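Local coordinates for CEP104 (Gallus gallus, PDB 5JO8), which probably binds tubulin or microtubules through its TOG domain as part of the protein interaction network of the centriole, at residues Met83-Ile88 against Gly124-Ser129. Numbering follows the deposited sequence. Where two conformers were deposited one is given.
Sequences MLRAAI and GKLETS
Arg85 and Glu127 form a two-pronged salt bridge between parallel helices of the TOG domain, a HEAT-like array of paired helices. Helix 77-94 and helix 125-142 run side by side here, their local axes 11.3 Å apart and inclined by 11°. Helix 100-121 lies between them in sequence, and its Val118 and Ile113 pack on Leu84.

Glu127 can be followed outward from its backbone. CB lies 4.1 Å from CD1 of Leu84, an aliphatic contact at the base of the side chain. CG stands anti to the carbonyl carbon (chi1 -63°), and a bend at chi2 swings the carboxylate across to helix 77-94. At the tip, OE1 takes the N-H of Arg85 NE at 2.8 Å through its syn lone pair. OE2 accepts from Arg85 NH2 at 2.9 Å, also on the syn side but tilted out of the carboxylate plane. Both bonds are close to straight.

The carboxylate thus meets the guanidinium side-on, at its edge, and the two planes are turned 32° apart. Two bonds to separate oxygens limit rotation of both groups. A methionine in place of Arg85 would probably leave the Glu127 carboxylate without its charged mate and freer to turn.

Methyl groups flank the ion pair. Leu126 CD2 approaches Arg85 NH2 obliquely at 3.6 Å. From the buried side, Leu84 CD2 rests 3.6 Å from Glu127 OE1, the same oxygen that binds Arg85 NE.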
ATOM      1  N   MET A  83       0.690 -20.379  -9.887  1.00 22.16           N
ATOM      2  CA  MET A  83       1.596 -19.475 -10.572  1.00 18.78           C
ATOM      3  C   MET A  83       1.451 -18.050 -10.053  1.00 21.10           C
ATOM      4  O   MET A  83       2.448 -17.356  -9.875  1.00 19.63           O
ATOM      5  CB  MET A  83       1.354 -19.517 -12.072  1.00 22.14           C
ATOM      6  CG  MET A  83       2.394 -18.767 -12.856  1.00 25.00           C
ATOM      7  SD  MET A  83       2.206 -19.051 -14.623  1.00 28.08           S
ATOM      8  CE  MET A  83       2.356 -20.832 -14.698  1.00 33.31           C
ATOM      9  N   LEU A  84       0.213 -17.618  -9.823  1.00 19.12           N
ATOM     10  CA  LEU A  84      -0.027 -16.298  -9.250  1.00 18.19           C
ATOM     11  C   LEU A  84       0.624 -16.222  -7.883  1.00 18.34           C
ATOM     12  O   LEU A  84       1.278 -15.231  -7.559  1.00 18.12           O
ATOM     13  CB  LEU A  84      -1.526 -16.007  -9.128  1.00 18.54           C
ATOM     14  CG  LEU A  84      -1.908 -14.683  -8.445  1.00 18.65           C
ATOM     15  CD1 LEU A  84      -3.223 -14.177  -8.980  1.00 18.99           C
ATOM     16  CD2 LEU A  84      -1.972 -14.786  -6.916  1.00 17.29           C
ATOM     17  N   ARG A  85       0.410 -17.235  -7.051  1.00 18.49           N
ATOM     18  CA  ARG A  85       0.949 -17.181  -5.706  1.00 18.63           C
ATOM     19  C   ARG A  85       2.474 -17.138  -5.727  1.00 19.28           C
ATOM     20  O   ARG A  85       3.093 -16.395  -4.963  1.00 20.56           O
ATOM     21  CB  ARG A  85       0.440 -18.363  -4.878  1.00 22.40           C
ATOM     22  CG  ARG A  85      -1.078 -18.460  -4.823  1.00 28.65           C
ATOM     23  CD  ARG A  85      -1.690 -17.338  -4.007  1.00 30.21           C
ATOM     24  NE  ARG A  85      -3.142 -17.474  -3.838  1.00 33.08           N
ATOM     25  CZ  ARG A  85      -3.741 -17.852  -2.713  1.00 43.83           C
ATOM     26  NH1 ARG A  85      -3.024 -18.141  -1.635  1.00 46.16           N
ATOM     27  NH2 ARG A  85      -5.064 -17.938  -2.664  1.00 55.31           N
ATOM     28  N   ALA A  86       3.088 -17.897  -6.621  1.00 19.33           N
ATOM     29  CA  ALA A  86       4.537 -17.899  -6.727  1.00 19.96           C
ATOM     30  C   ALA A  86       5.051 -16.545  -7.231  1.00 15.72           C
ATOM     31  O   ALA A  86       6.093 -16.059  -6.782  1.00 19.47           O
ATOM     32  CB  ALA A  86       5.004 -19.027  -7.646  1.00 20.05           C
ATOM     33  N   ALA A  87       4.329 -15.950  -8.172  1.00 16.68           N
ATOM     34  CA  ALA A  87       4.721 -14.644  -8.700  1.00 15.54           C
ATOM     35  C   ALA A  87       4.639 -13.574  -7.613  1.00 16.36           C
ATOM     36  O   ALA A  87       5.529 -12.735  -7.505  1.00 17.64           O
ATOM     37  CB  ALA A  87       3.845 -14.266  -9.895  1.00 20.46           C
ATOM     38  N   ILE A  88       3.580 -13.625  -6.806  1.00 15.24           N
ATOM     39  CA  ILE A  88       3.393 -12.677  -5.710  1.00 16.69           C
ATOM     40  C   ILE A  88       4.483 -12.846  -4.654  1.00 19.43           C
ATOM     41  O   ILE A  88       4.960 -11.862  -4.085  1.00 18.11           O
ATOM     42  CB  ILE A  88       1.951 -12.731  -5.134  1.00 14.90           C
ATOM     43  CG1 ILE A  88       0.930 -12.185  -6.142  1.00 16.36           C
ATOM     44  CG2 ILE A  88       1.841 -12.018  -3.790  1.00 19.72           C
ATOM     45  CD1 ILE A  88       1.068 -10.678  -6.491  1.00 16.92           C
ATOM     46  N   GLY A 124     -11.045 -14.996  -9.656  1.00 17.85           N
ATOM     47  CA  GLY A 124     -11.881 -14.549  -8.549  1.00 18.79           C
ATOM     48  C   GLY A 124     -11.196 -13.531  -7.665  1.00 18.64           C
ATOM     49  O   GLY A 124      -9.956 -13.481  -7.613  1.00 19.35           O
ATOM     50  N   LYS A 125     -12.007 -12.781  -6.927  1.00 17.55           N
ATOM     51  CA  LYS A 125     -11.515 -11.634  -6.174  1.00 17.74           C
ATOM     52  C   LYS A 125     -10.753 -12.038  -4.920  1.00 17.54           C
ATOM     53  O   LYS A 125     -10.028 -11.214  -4.351  1.00 19.43           O
ATOM     54  CB  LYS A 125     -12.643 -10.651  -5.842  1.00 21.00           C
ATOM     55  CG  LYS A 125     -13.410 -10.133  -7.058  1.00 20.75           C
ATOM     56  CD  LYS A 125     -12.504  -9.765  -8.236  1.00 28.21           C
ATOM     57  CE  LYS A 125     -11.708  -8.498  -7.965  1.00 29.23           C
ATOM     58  NZ  LYS A 125     -12.581  -7.274  -7.858  1.00 29.34           N
ATOM     59  N   LEU A 126     -10.881 -13.288  -4.489  1.00 18.08           N
ATOM     60  CA  LEU A 126     -10.024 -13.794  -3.416  1.00 17.29           C
ATOM     61  C   LEU A 126      -8.553 -13.683  -3.833  1.00 18.00           C
ATOM     62  O   LEU A 126      -7.692 -13.331  -3.018  1.00 18.83           O
ATOM     63  CB  LEU A 126     -10.401 -15.248  -3.046  1.00 18.28           C
ATOM     64  CG  LEU A 126      -9.727 -15.996  -1.887  1.00 24.96           C
ATOM     65  CD1 LEU A 126     -10.517 -17.264  -1.607  1.00 23.66           C
ATOM     66  CD2 LEU A 126      -8.274 -16.377  -2.139  1.00 31.36           C
ATOM     67  N   GLU A 127      -8.265 -13.990  -5.093  1.00 16.86           N
ATOM     68  CA  GLU A 127      -6.890 -13.913  -5.569  1.00 17.14           C
ATOM     69  C   GLU A 127      -6.427 -12.465  -5.638  1.00 18.82           C
ATOM     70  O   GLU A 127      -5.299 -12.163  -5.254  1.00 19.38           O
ATOM     71  CB  GLU A 127      -6.730 -14.601  -6.919  1.00 16.40           C
ATOM     72  CG  GLU A 127      -7.043 -16.090  -6.830  1.00 20.01           C
ATOM     73  CD  GLU A 127      -6.134 -16.820  -5.851  1.00 21.50           C
ATOM     74  OE1 GLU A 127      -4.937 -16.474  -5.762  1.00 27.01           O
ATOM     75  OE2 GLU A 127      -6.617 -17.746  -5.157  1.00 25.21           O
ATOM     76  N   THR A 128      -7.303 -11.578  -6.095  1.00 16.47           N
ATOM     77  CA  THR A 128      -6.980 -10.146  -6.114  1.00 19.20           C
ATOM     78  C   THR A 128      -6.644  -9.680  -4.707  1.00 18.48           C
ATOM     79  O   THR A 128      -5.675  -8.938  -4.491  1.00 17.30           O
ATOM     80  CB  THR A 128      -8.165  -9.328  -6.608  1.00 18.46           C
ATOM     81  OG1 THR A 128      -8.674  -9.926  -7.806  1.00 19.65           O
ATOM     82  CG2 THR A 128      -7.748  -7.881  -6.897  1.00 18.05           C
ATOM     83  N   SER A 129      -7.461 -10.099  -3.747  0.61 16.50           N
ATOM     84  CA  SER A 129      -7.261  -9.748  -2.347  0.61 17.99           C
ATOM     85  C   SER A 129      -5.901 -10.215  -1.850  0.61 19.55           C
ATOM     86  O   SER A 129      -5.174  -9.458  -1.200  0.61 19.40           O
ATOM     87  CB  SER A 129      -8.366 -10.354  -1.483  0.61 20.01           C
ATOM     88  OG  SER A 129      -8.089 -10.145  -0.112  0.61 20.88           O
TER